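Local coordinates for protein putative phosphatase/phosphodiesterase MPN_349 (Mycoplasma pneumoniae M129, PDB 1T71) that binds two iron ions and probably acts as a metallophosphatase or phosphodiesterase of the YmdB-like family, perhaps on 2',3'-cyclic nucleotides, at residues L109-E112 / K117-I120; L124-P129 / T162-A167; A217-S222 / Q275-L280. All blocks are in the same frame, centred on the assembly; numbering follows the deposited sequence.

Overall arrangement
Contact 1 comes first along the chain: the strands 108-112 and 117-124 fold back on each other as a beta hairpin at the margin of one six-stranded mixed sheet. Strand 117-124 then runs into contact 2, where the turn after it meets the start of helix 162-172, closing a loop that holds helix 137-145 and strand 152-158. Contact 3 closes last, joining the N terminus of helix 219-226 to the C-terminal tail beyond strand 259-267. The three follow in series, neither nested nor crossed. Contacts 1 and 3 lie on opposite sides of the chain's centre, their centres 44 Å apart; contact 2 lies near the iron site, Gly125 being about 10 Å from a bound iron.

Contact 1: residues L109-E112 / K117-I120; sequences LVFE and KIRI
Phe111 O takes the shortest polar bond here, 2.7 Å from Ile118 N, the N-H arriving almost head-on to the carbonyl (C=O...N angle 170°). In return Phe111 N gives to Ile118 O at 3.0 Å, and Leu109 and Ile120 form a second such reciprocal pair, Ile120 N reaching Leu109 O at 2.9 Å. Between these hydrogen-bonded pairs Val110 and Arg119 make a non-hydrogen-bonded pair, and the gap is bridged by CA-H...O contacts, Val110 CA to Ile118 O at 3.1 Å and Arg119 CA to Leu109 O. This is an antiparallel beta hairpin at the margin of a mixed sheet: 108-112 is the outermost strand, while 117-124 also bonds to the parallel strand 152-158 through Lys117 and Arg119. The faces differ in character. On one, Phe111 CG sits between its backbone N and carbonyl carbon (chi1 63°), which folds the ring back over Ile118. Ile118 CB lies over a ring face, 4.1 Å from the centroid and toward the rim, with CG2 3.8 Å from Phe111 CE1; Ile120 CD1 also touches CE1, approaching obliquely. Tyr66 stacks on the Phe111 ring, and Leu37 and Ile39 of strand 37-41 continue this apolar layer into the other large sheet. On the face of Val110, Lys117 and Arg119, the lysine chain is extended until chi4 (-58°) bends NZ toward Val110 CG1, yet its charge is paired with Asp149.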
ATOM      1  N   LEU A 109       2.910  11.121  -9.281  1.00 29.81           N
ATOM      2  CA  LEU A 109       4.011  11.205 -10.234  1.00 31.48           C
ATOM      3  C   LEU A 109       3.642  10.595 -11.572  1.00 32.61           C
ATOM      4  O   LEU A 109       2.717   9.789 -11.668  1.00 30.95           O
ATOM      5  CB  LEU A 109       5.275  10.533  -9.681  1.00 32.31           C
ATOM      6  CG  LEU A 109       5.371   9.021  -9.481  1.00 34.78           C
ATOM      7  CD1 LEU A 109       5.393   8.298 -10.818  1.00 36.98           C
ATOM      8  CD2 LEU A 109       6.648   8.715  -8.717  1.00 34.47           C
ATOM      9  N   VAL A 110       4.374  10.989 -12.606  1.00 34.37           N
ATOM     10  CA  VAL A 110       4.125  10.489 -13.947  1.00 36.82           C
ATOM     11  C   VAL A 110       5.417  10.067 -14.624  1.00 38.33           C
ATOM     12  O   VAL A 110       6.441  10.745 -14.537  1.00 38.63           O
ATOM     13  CB  VAL A 110       3.469  11.562 -14.837  1.00 50.45           C
ATOM     14  CG1 VAL A 110       3.097  10.963 -16.189  1.00 52.20           C
ATOM     15  CG2 VAL A 110       2.252  12.127 -14.153  1.00 51.67           C
ATOM     16  N   PHE A 111       5.359   8.932 -15.298  1.00 41.75           N
ATOM     17  CA  PHE A 111       6.499   8.427 -16.031  1.00 43.13           C
ATOM     18  C   PHE A 111       5.909   7.714 -17.232  1.00 45.75           C
ATOM     19  O   PHE A 111       4.721   7.378 -17.239  1.00 45.34           O
ATOM     20  CB  PHE A 111       7.327   7.460 -15.180  1.00 36.89           C
ATOM     21  CG  PHE A 111       6.590   6.223 -14.760  1.00 35.73           C
ATOM     22  CD1 PHE A 111       5.633   6.272 -13.754  1.00 35.35           C
ATOM     23  CD2 PHE A 111       6.872   4.999 -15.357  1.00 36.61           C
ATOM     24  CE1 PHE A 111       4.971   5.113 -13.345  1.00 35.57           C
ATOM     25  CE2 PHE A 111       6.214   3.835 -14.958  1.00 36.29           C
ATOM     26  CZ  PHE A 111       5.263   3.893 -13.950  1.00 35.65           C
ATOM     27  N   GLU A 112       6.716   7.497 -18.261  1.00 45.19           N
ATOM     28  CA  GLU A 112       6.197   6.818 -19.429  1.00 47.97           C
ATOM     29  C   GLU A 112       6.854   5.462 -19.529  1.00 47.83           C
ATOM     30  O   GLU A 112       8.036   5.309 -19.223  1.00 47.80           O
ATOM     31  CB  GLU A 112       6.443   7.640 -20.700  1.00 97.78           C
ATOM     32  CG  GLU A 112       7.834   7.512 -21.298  1.00102.94           C
ATOM     33  CD  GLU A 112       8.022   8.412 -22.508  1.00105.52           C
ATOM     34  OE1 GLU A 112       8.068   9.651 -22.333  1.00106.71           O
ATOM     35  OE2 GLU A 112       8.112   7.880 -23.638  1.00107.36           O
ATOM     36  N   LYS A 117       1.757   7.015 -20.784  1.00 39.80           N
ATOM     37  CA  LYS A 117       2.024   7.998 -19.743  1.00 39.57           C
ATOM     38  C   LYS A 117       1.290   7.457 -18.518  1.00 38.56           C
ATOM     39  O   LYS A 117       0.055   7.453 -18.472  1.00 38.46           O
ATOM     40  CB  LYS A 117       1.455   9.358 -20.145  1.00 57.64           C
ATOM     41  CG  LYS A 117       2.228  10.548 -19.610  1.00 62.50           C
ATOM     42  CD  LYS A 117       1.614  11.854 -20.093  1.00 66.02           C
ATOM     43  CE  LYS A 117       2.534  13.041 -19.811  1.00 68.93           C
ATOM     44  NZ  LYS A 117       2.857  13.191 -18.362  1.00 70.54           N
ATOM     45  N   ILE A 118       2.052   6.988 -17.536  1.00 40.75           N
ATOM     46  CA  ILE A 118       1.473   6.408 -16.330  1.00 38.30           C
ATOM     47  C   ILE A 118       1.569   7.306 -15.103  1.00 36.76           C
ATOM     48  O   ILE A 118       2.625   7.866 -14.804  1.00 36.01           O
ATOM     49  CB  ILE A 118       2.144   5.063 -16.010  1.00 37.89           C
ATOM     50  CG1 ILE A 118       2.051   4.142 -17.233  1.00 37.99           C
ATOM     51  CG2 ILE A 118       1.478   4.420 -14.795  1.00 38.21           C
ATOM     52  CD1 ILE A 118       2.759   2.807 -17.061  1.00 37.38           C
ATOM     53  N   ARG A 119       0.457   7.427 -14.388  1.00 32.70           N
ATOM     54  CA  ARG A 119       0.407   8.250 -13.191  1.00 30.83           C
ATOM     55  C   ARG A 119       0.145   7.406 -11.942  1.00 29.28           C
ATOM     56  O   ARG A 119      -0.669   6.482 -11.966  1.00 28.52           O
ATOM     57  CB  ARG A 119      -0.688   9.299 -13.341  1.00 34.60           C
ATOM     58  CG  ARG A 119      -0.519  10.504 -12.454  1.00 35.16           C
ATOM     59  CD  ARG A 119      -1.554  11.575 -12.761  1.00 38.32           C
ATOM     60  NE  ARG A 119      -1.199  12.830 -12.113  1.00 44.39           N
ATOM     61  CZ  ARG A 119      -0.477  13.790 -12.678  1.00 44.64           C
ATOM     62  NH1 ARG A 119      -0.035  13.654 -13.918  1.00 44.53           N
ATOM     63  NH2 ARG A 119      -0.182  14.883 -11.990  1.00 47.47           N
ATOM     64  N   ILE A 120       0.864   7.703 -10.863  1.00 28.74           N
ATOM     65  CA  ILE A 120       0.668   6.993  -9.603  1.00 27.31           C
ATOM     66  C   ILE A 120       0.345   8.036  -8.549  1.00 26.62           C
ATOM     67  O   ILE A 120       1.123   8.970  -8.328  1.00 26.13           O
ATOM     68  CB  ILE A 120       1.927   6.211  -9.154  1.00 26.47           C
ATOM     69  CG1 ILE A 120       2.264   5.114 -10.166  1.00 24.99           C
ATOM     70  CG2 ILE A 120       1.677   5.580  -7.781  1.00 23.36           C
ATOM     71  CD1 ILE A 120       3.518   4.314  -9.809  1.00 22.81           C
TER

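Contact 2: residues L124-P129 / T162-A167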
ATOM      1  N   LEU A 124      -4.889   9.973   1.382  1.00 23.60           N
ATOM      2  CA  LEU A 124      -5.283   9.572   2.733  1.00 23.16           C
ATOM      3  C   LEU A 124      -6.792   9.720   2.903  1.00 23.41           C
ATOM      4  O   LEU A 124      -7.370  10.769   2.607  1.00 23.03           O
ATOM      5  CB  LEU A 124      -4.563  10.431   3.783  1.00 20.50           C
ATOM      6  CG  LEU A 124      -3.209   9.938   4.302  1.00 20.05           C
ATOM      7  CD1 LEU A 124      -2.471  11.075   4.993  1.00 21.83           C
ATOM      8  CD2 LEU A 124      -3.427   8.784   5.269  1.00 17.90           C
ATOM      9  N   GLY A 125      -7.430   8.661   3.382  1.00 21.10           N
ATOM     10  CA  GLY A 125      -8.865   8.706   3.583  1.00 21.57           C
ATOM     11  C   GLY A 125      -9.209   9.638   4.722  1.00 23.79           C
ATOM     12  O   GLY A 125      -8.430   9.811   5.660  1.00 21.81           O
ATOM     13  N   THR A 126     -10.382  10.248   4.648  1.00 25.37           N
ATOM     14  CA  THR A 126     -10.804  11.165   5.690  1.00 27.18           C
ATOM     15  C   THR A 126     -11.144  10.387   6.963  1.00 27.01           C
ATOM     16  O   THR A 126     -11.195  10.956   8.052  1.00 26.58           O
ATOM     17  CB  THR A 126     -12.024  11.974   5.224  1.00 40.42           C
ATOM     18  OG1 THR A 126     -12.203  13.101   6.085  1.00 45.31           O
ATOM     19  CG2 THR A 126     -13.277  11.111   5.254  1.00 41.00           C
ATOM     20  N   SER A 127     -11.361   9.080   6.814  1.00 28.39           N
ATOM     21  CA  SER A 127     -11.698   8.201   7.933  1.00 29.22           C
ATOM     22  C   SER A 127     -10.485   7.747   8.754  1.00 30.09           C
ATOM     23  O   SER A 127     -10.629   7.004   9.724  1.00 31.70           O
ATOM     24  CB  SER A 127     -12.452   6.963   7.425  1.00 34.64           C
ATOM     25  OG  SER A 127     -11.639   6.170   6.568  1.00 35.13           O
ATOM     26  N   VAL A 128      -9.294   8.180   8.366  1.00 29.54           N
ATOM     27  CA  VAL A 128      -8.089   7.807   9.095  1.00 29.86           C
ATOM     28  C   VAL A 128      -7.763   8.892  10.115  1.00 29.98           C
ATOM     29  O   VAL A 128      -7.658  10.066   9.766  1.00 28.63           O
ATOM     30  CB  VAL A 128      -6.863   7.659   8.155  1.00 28.93           C
ATOM     31  CG1 VAL A 128      -5.628   7.281   8.973  1.00 30.27           C
ATOM     32  CG2 VAL A 128      -7.131   6.611   7.096  1.00 28.76           C
ATOM     33  N   PRO A 129      -7.611   8.514  11.393  1.00 36.05           N
ATOM     34  CA  PRO A 129      -7.289   9.504  12.429  1.00 36.97           C
ATOM     35  C   PRO A 129      -5.845   9.954  12.230  1.00 37.01           C
ATOM     36  O   PRO A 129      -4.941   9.120  12.206  1.00 37.95           O
ATOM     37  CB  PRO A 129      -7.460   8.719  13.729  1.00 33.02           C
ATOM     38  CG  PRO A 129      -8.416   7.619  13.356  1.00 34.17           C
ATOM     39  CD  PRO A 129      -7.921   7.210  11.997  1.00 32.05           C
ATOM     40  N   THR A 162     -14.664   0.857   5.194  1.00 21.72           N
ATOM     41  CA  THR A 162     -15.145   0.164   4.002  1.00 22.70           C
ATOM     42  C   THR A 162     -16.141   1.069   3.289  1.00 22.49           C
ATOM     43  O   THR A 162     -16.270   1.020   2.070  1.00 23.30           O
ATOM     44  CB  THR A 162     -15.867  -1.180   4.325  1.00 21.80           C
ATOM     45  OG1 THR A 162     -16.808  -0.977   5.387  1.00 23.95           O
ATOM     46  CG2 THR A 162     -14.863  -2.265   4.718  1.00 21.59           C
ATOM     47  N   SER A 163     -16.854   1.897   4.040  1.00 22.28           N
ATOM     48  CA  SER A 163     -17.805   2.794   3.399  1.00 22.40           C
ATOM     49  C   SER A 163     -17.079   3.916   2.653  1.00 20.87           C
ATOM     50  O   SER A 163     -17.463   4.250   1.537  1.00 21.31           O
ATOM     51  CB  SER A 163     -18.789   3.375   4.416  1.00 30.41           C
ATOM     52  OG  SER A 163     -18.142   4.284   5.285  1.00 35.77           O
ATOM     53  N   GLU A 164     -16.031   4.497   3.237  1.00 21.03           N
ATOM     54  CA  GLU A 164     -15.324   5.557   2.519  1.00 21.85           C
ATOM     55  C   GLU A 164     -14.636   4.970   1.286  1.00 22.81           C
ATOM     56  O   GLU A 164     -14.605   5.589   0.222  1.00 22.41           O
ATOM     57  CB  GLU A 164     -14.270   6.248   3.392  1.00 23.88           C
ATOM     58  CG  GLU A 164     -13.716   7.507   2.712  1.00 26.47           C
ATOM     59  CD  GLU A 164     -12.605   8.210   3.478  1.00 28.65           C
ATOM     60  OE1 GLU A 164     -12.279   9.359   3.105  1.00 28.71           O
ATOM     61  OE2 GLU A 164     -12.050   7.626   4.434  1.00 28.48           O
ATOM     62  N   LYS A 165     -14.096   3.767   1.436  1.00 24.02           N
ATOM     63  CA  LYS A 165     -13.405   3.095   0.341  1.00 25.88           C
ATOM     64  C   LYS A 165     -14.331   2.853  -0.853  1.00 25.64           C
ATOM     65  O   LYS A 165     -13.995   3.170  -1.992  1.00 24.66           O
ATOM     66  CB  LYS A 165     -12.838   1.750   0.823  1.00 26.69           C
ATOM     67  CG  LYS A 165     -11.335   1.590   0.612  1.00 32.21           C
ATOM     68  CD  LYS A 165     -10.532   2.162   1.765  1.00 30.48           C
ATOM     69  CE  LYS A 165     -10.491   1.200   2.946  1.00 32.52           C
ATOM     70  NZ  LYS A 165      -9.523   0.077   2.755  1.00 29.84           N
ATOM     71  N   ASN A 166     -15.501   2.283  -0.589  1.00 22.99           N
ATOM     72  CA  ASN A 166     -16.438   1.998  -1.651  1.00 22.73           C
ATOM     73  C   ASN A 166     -17.108   3.251  -2.214  1.00 23.37           C
ATOM     74  O   ASN A 166     -17.493   3.277  -3.382  1.00 22.24           O
ATOM     75  CB  ASN A 166     -17.455   0.971  -1.159  1.00 25.17           C
ATOM     76  CG  ASN A 166     -16.865  -0.431  -1.111  1.00 27.04           C
ATOM     77  OD1 ASN A 166     -16.840  -1.136  -2.120  1.00 26.26           O
ATOM     78  ND2 ASN A 166     -16.359  -0.828   0.054  1.00 25.73           N
ATOM     79  N   ALA A 167     -17.242   4.289  -1.397  1.00 22.36           N
ATOM     80  CA  ALA A 167     -17.833   5.527  -1.884  1.00 22.78           C
ATOM     81  C   ALA A 167     -16.838   6.112  -2.887  1.00 23.20           C
ATOM     82  O   ALA A 167     -17.221   6.669  -3.915  1.00 22.91           O
ATOM     83  CB  ALA A 167     -18.053   6.500  -0.737  1.00 16.43           C
TER
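Hydrogen bonds carry this contact, and all three across it end on the carboxylate of Glu164. Thr126 N gives to OE1 of Glu164 at 2.6 Å, meeting the syn lone pair, on the side of the other oxygen. Glu164 OE2 takes two donors from one residue: Ser127 N at 2.9 Å, on the syn side but 34° out of the carboxylate plane, and Ser127 OG at 2.6 Å, nearly in line with the C-O bond. Two consecutive backbone N-H groups and a hydroxyl thus hold both oxygens and limit rotation of the carboxylate; so many donors would be expected to stabilise its negative charge. The Glu164 chain reaches them extended, CG lying anti to the backbone N (chi1 -170°). Ser127 turns OG back between its own N and carbonyl carbon (chi1 64°), bringing the hydroxyl to the same oxygen as its N-H.

Carbon contacts are few and lie beside the polar ones. Gly125 CA comes within 3.5 Å of Glu164 OE2. Thr126 CG2 lies close to OE1, the two side chains crossing at about a right angle.

Within the backbone, Gly125 to Val128 form a type I beta turn, which presents the N-H groups of its two central residues, Thr126 and Ser127, to the acid. Ser127 OG also bonds to Glu160 N and Thr161 N, just ahead of helix 162-172. The turn follows strand 117-124 in the calcineurin-like fold, and the Gly125 backbone is hydrogen-bonded to that of His158, an iron ligand at the end of strand 152-158; Glu164, in the first turn of helix 162-172, packs its side chain on Phe157 of that strand.

Contact 3: residues A217-S222 / Q275-L280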
ATOM      1  N   ALA A 217       1.438  -6.474  14.798  1.00 30.77           N
ATOM      2  CA  ALA A 217       1.970  -6.250  16.141  1.00 31.83           C
ATOM      3  C   ALA A 217       1.882  -7.476  17.051  1.00 32.40           C
ATOM      4  O   ALA A 217       1.073  -8.378  16.829  1.00 32.76           O
ATOM      5  CB  ALA A 217       1.241  -5.069  16.796  1.00 22.58           C
ATOM      6  N   ASN A 218       2.728  -7.499  18.076  1.00 32.22           N
ATOM      7  CA  ASN A 218       2.732  -8.588  19.039  1.00 31.79           C
ATOM      8  C   ASN A 218       1.365  -8.589  19.713  1.00 31.83           C
ATOM      9  O   ASN A 218       0.874  -7.541  20.133  1.00 30.97           O
ATOM     10  CB  ASN A 218       3.830  -8.365  20.078  1.00 43.71           C
ATOM     11  CG  ASN A 218       3.688  -9.276  21.278  1.00 46.99           C
ATOM     12  OD1 ASN A 218       3.626 -10.499  21.147  1.00 48.45           O
ATOM     13  ND2 ASN A 218       3.637  -8.681  22.462  1.00 51.28           N
ATOM     14  N   PRO A 219       0.731  -9.766  19.822  1.00 32.22           N
ATOM     15  CA  PRO A 219      -0.592  -9.882  20.448  1.00 33.05           C
ATOM     16  C   PRO A 219      -0.705  -9.425  21.902  1.00 34.59           C
ATOM     17  O   PRO A 219      -1.737  -8.887  22.304  1.00 34.26           O
ATOM     18  CB  PRO A 219      -0.921 -11.366  20.287  1.00 31.17           C
ATOM     19  CG  PRO A 219      -0.213 -11.726  19.006  1.00 30.60           C
ATOM     20  CD  PRO A 219       1.124 -11.041  19.195  1.00 29.20           C
ATOM     21  N   GLU A 220       0.347  -9.624  22.691  1.00 39.57           N
ATOM     22  CA  GLU A 220       0.294  -9.246  24.098  1.00 41.55           C
ATOM     23  C   GLU A 220      -0.182  -7.825  24.385  1.00 41.61           C
ATOM     24  O   GLU A 220      -1.161  -7.637  25.110  1.00 42.81           O
ATOM     25  CB  GLU A 220       1.642  -9.469  24.787  1.00 46.28           C
ATOM     26  CG  GLU A 220       1.548  -9.216  26.292  1.00 51.91           C
ATOM     27  CD  GLU A 220       2.834  -9.501  27.041  1.00 54.48           C
ATOM     28  OE1 GLU A 220       3.842  -8.806  26.785  1.00 56.64           O
ATOM     29  OE2 GLU A 220       2.836 -10.420  27.890  1.00 56.36           O
ATOM     30  N   GLN A 221       0.502  -6.826  23.836  1.00 37.77           N
ATOM     31  CA  GLN A 221       0.112  -5.438  24.077  1.00 38.81           C
ATOM     32  C   GLN A 221      -1.290  -5.178  23.547  1.00 38.18           C
ATOM     33  O   GLN A 221      -2.063  -4.441  24.151  1.00 39.47           O
ATOM     34  CB  GLN A 221       1.087  -4.467  23.402  1.00 44.31           C
ATOM     35  CG  GLN A 221       2.512  -4.497  23.938  1.00 48.82           C
ATOM     36  CD  GLN A 221       3.162  -5.864  23.829  1.00 49.51           C
ATOM     37  OE1 GLN A 221       2.963  -6.727  24.681  1.00 52.48           O
ATOM     38  NE2 GLN A 221       3.937  -6.067  22.773  1.00 50.61           N
ATOM     39  N   SER A 222      -1.610  -5.787  22.412  1.00 35.20           N
ATOM     40  CA  SER A 222      -2.913  -5.617  21.788  1.00 34.55           C
ATOM     41  C   SER A 222      -4.055  -6.125  22.672  1.00 34.44           C
ATOM     42  O   SER A 222      -5.027  -5.404  22.910  1.00 34.51           O
ATOM     43  CB  SER A 222      -2.933  -6.330  20.431  1.00 40.10           C
ATOM     44  OG  SER A 222      -4.186  -6.177  19.787  1.00 42.57           O
ATOM     45  N   GLN A 275       2.120 -20.247  22.352  1.00 34.83           N
ATOM     46  CA  GLN A 275       1.453 -19.106  22.975  1.00 34.88           C
ATOM     47  C   GLN A 275       0.108 -19.407  23.638  1.00 34.24           C
ATOM     48  O   GLN A 275      -0.668 -20.230  23.152  1.00 33.82           O
ATOM     49  CB  GLN A 275       1.259 -17.999  21.946  1.00 45.11           C
ATOM     50  CG  GLN A 275       2.013 -16.750  22.292  1.00 48.35           C
ATOM     51  CD  GLN A 275       3.500 -16.865  22.073  1.00 47.43           C
ATOM     52  OE1 GLN A 275       4.273 -16.097  22.632  1.00 49.69           O
ATOM     53  NE2 GLN A 275       3.908 -17.814  21.244  1.00 49.63           N
ATOM     54  N   ASP A 276      -0.165 -18.716  24.742  1.00 38.95           N
ATOM     55  CA  ASP A 276      -1.416 -18.884  25.475  1.00 39.32           C
ATOM     56  C   ASP A 276      -1.992 -17.519  25.878  1.00 39.09           C
ATOM     57  O   ASP A 276      -2.108 -17.203  27.063  1.00 39.93           O
ATOM     58  CB  ASP A 276      -1.181 -19.754  26.718  1.00 69.14           C
ATOM     59  CG  ASP A 276      -0.334 -19.058  27.779  1.00 72.65           C
ATOM     60  OD1 ASP A 276       0.645 -18.366  27.417  1.00 73.27           O
ATOM     61  OD2 ASP A 276      -0.644 -19.214  28.983  1.00 73.03           O
ATOM     62  N   TYR A 277      -2.358 -16.718  24.879  1.00 33.14           N
ATOM     63  CA  TYR A 277      -2.911 -15.384  25.102  1.00 31.04           C
ATOM     64  C   TYR A 277      -4.236 -15.369  25.868  1.00 31.87           C
ATOM     65  O   TYR A 277      -4.635 -14.328  26.396  1.00 30.67           O
ATOM     66  CB  TYR A 277      -3.106 -14.671  23.759  1.00 32.15           C
ATOM     67  CG  TYR A 277      -1.833 -14.512  22.961  1.00 29.32           C
ATOM     68  CD1 TYR A 277      -1.714 -15.061  21.689  1.00 27.50           C
ATOM     69  CD2 TYR A 277      -0.742 -13.825  23.487  1.00 29.55           C
ATOM     70  CE1 TYR A 277      -0.537 -14.931  20.957  1.00 27.73           C
ATOM     71  CE2 TYR A 277       0.439 -13.690  22.766  1.00 29.66           C
ATOM     72  CZ  TYR A 277       0.534 -14.246  21.502  1.00 28.01           C
ATOM     73  OH  TYR A 277       1.709 -14.132  20.796  1.00 26.28           O
ATOM     74  N   PHE A 278      -4.910 -16.517  25.928  1.00 32.87           N
ATOM     75  CA  PHE A 278      -6.200 -16.637  26.615  1.00 33.66           C
ATOM     76  C   PHE A 278      -6.144 -16.093  28.037  1.00 35.32           C
ATOM     77  O   PHE A 278      -7.126 -15.567  28.553  1.00 34.76           O
ATOM     78  CB  PHE A 278      -6.648 -18.103  26.654  1.00 34.01           C
ATOM     79  CG  PHE A 278      -8.014 -18.318  27.263  1.00 33.51           C
ATOM     80  CD1 PHE A 278      -9.173 -18.038  26.540  1.00 34.16           C
ATOM     81  CD2 PHE A 278      -8.140 -18.828  28.553  1.00 32.84           C
ATOM     82  CE1 PHE A 278     -10.443 -18.267  27.094  1.00 33.27           C
ATOM     83  CE2 PHE A 278      -9.402 -19.062  29.116  1.00 34.25           C
ATOM     84  CZ  PHE A 278     -10.554 -18.780  28.382  1.00 33.19           C
ATOM     85  N   ASN A 279      -4.994 -16.227  28.680  1.00 45.71           N
ATOM     86  CA  ASN A 279      -4.852 -15.733  30.043  1.00 49.41           C
ATOM     87  C   ASN A 279      -4.740 -14.210  30.035  1.00 49.52           C
ATOM     88  O   ASN A 279      -3.732 -13.647  30.439  1.00 49.75           O
ATOM     89  CB  ASN A 279      -3.633 -16.388  30.685  1.00 58.26           C
ATOM     90  CG  ASN A 279      -3.749 -17.903  30.710  1.00 61.90           C
ATOM     91  OD1 ASN A 279      -4.708 -18.454  31.261  1.00 62.00           O
ATOM     92  ND2 ASN A 279      -2.782 -18.585  30.103  1.00 62.67           N
ATOM     93  N   LEU A 280      -5.806 -13.565  29.564  1.00 58.72           N
ATOM     94  CA  LEU A 280      -5.903 -12.114  29.458  1.00 56.81           C
ATOM     95  C   LEU A 280      -5.378 -11.359  30.661  1.00 56.27           C
ATOM     96  O   LEU A 280      -5.156 -10.150  30.581  1.00 57.60           O
ATOM     97  CB  LEU A 280      -7.355 -11.702  29.181  1.00 38.18           C
ATOM     98  CG  LEU A 280      -8.479 -12.176  30.103  1.00 37.59           C
ATOM     99  CD1 LEU A 280      -8.408 -11.473  31.458  1.00 34.41           C
ATOM    100  CD2 LEU A 280      -9.814 -11.888  29.421  1.00 34.58           C
TER
HETATM  101  O   HOH W   1       3.887 -13.207  21.926  1.00 46.02           O
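A single water ties three side chains together across this contact, donating to Asn218 OD1 at 2.8 Å and to Gln275 OE1 at 3.0 Å and hydrogen-bonded also to Tyr277 OH at 2.6 Å. Asn218 holds the N-cap position of helix 219-226 and Pro219 is the first residue of that helix; the C-terminal tail, which runs on beyond strand 259-267, meets the helix at its N terminus through Tyr277 and the water. No direct hydrogen bond joins the two segments. The direct touch is a CH-pi contact: Pro219 CB stands over one face of the Tyr277 ring, 3.6 Å from its centroid and 17° off the ring normal. The proline CG and CD follow the ring outward to the phenol oxygen, while the water lies in the ring plane at the edge. Tyr277 CG, placed anti to the carbonyl carbon (chi1 -59°), directs the ring across to the proline. Chi1 of Asn218 (167°) swings its amide away from the backbone N, to the side where OD1 accepts from the water. The site is remote from the iron centre. Closest of all across the two segments are Pro219 CB and Tyr277 CZ, 3.4 Å apart.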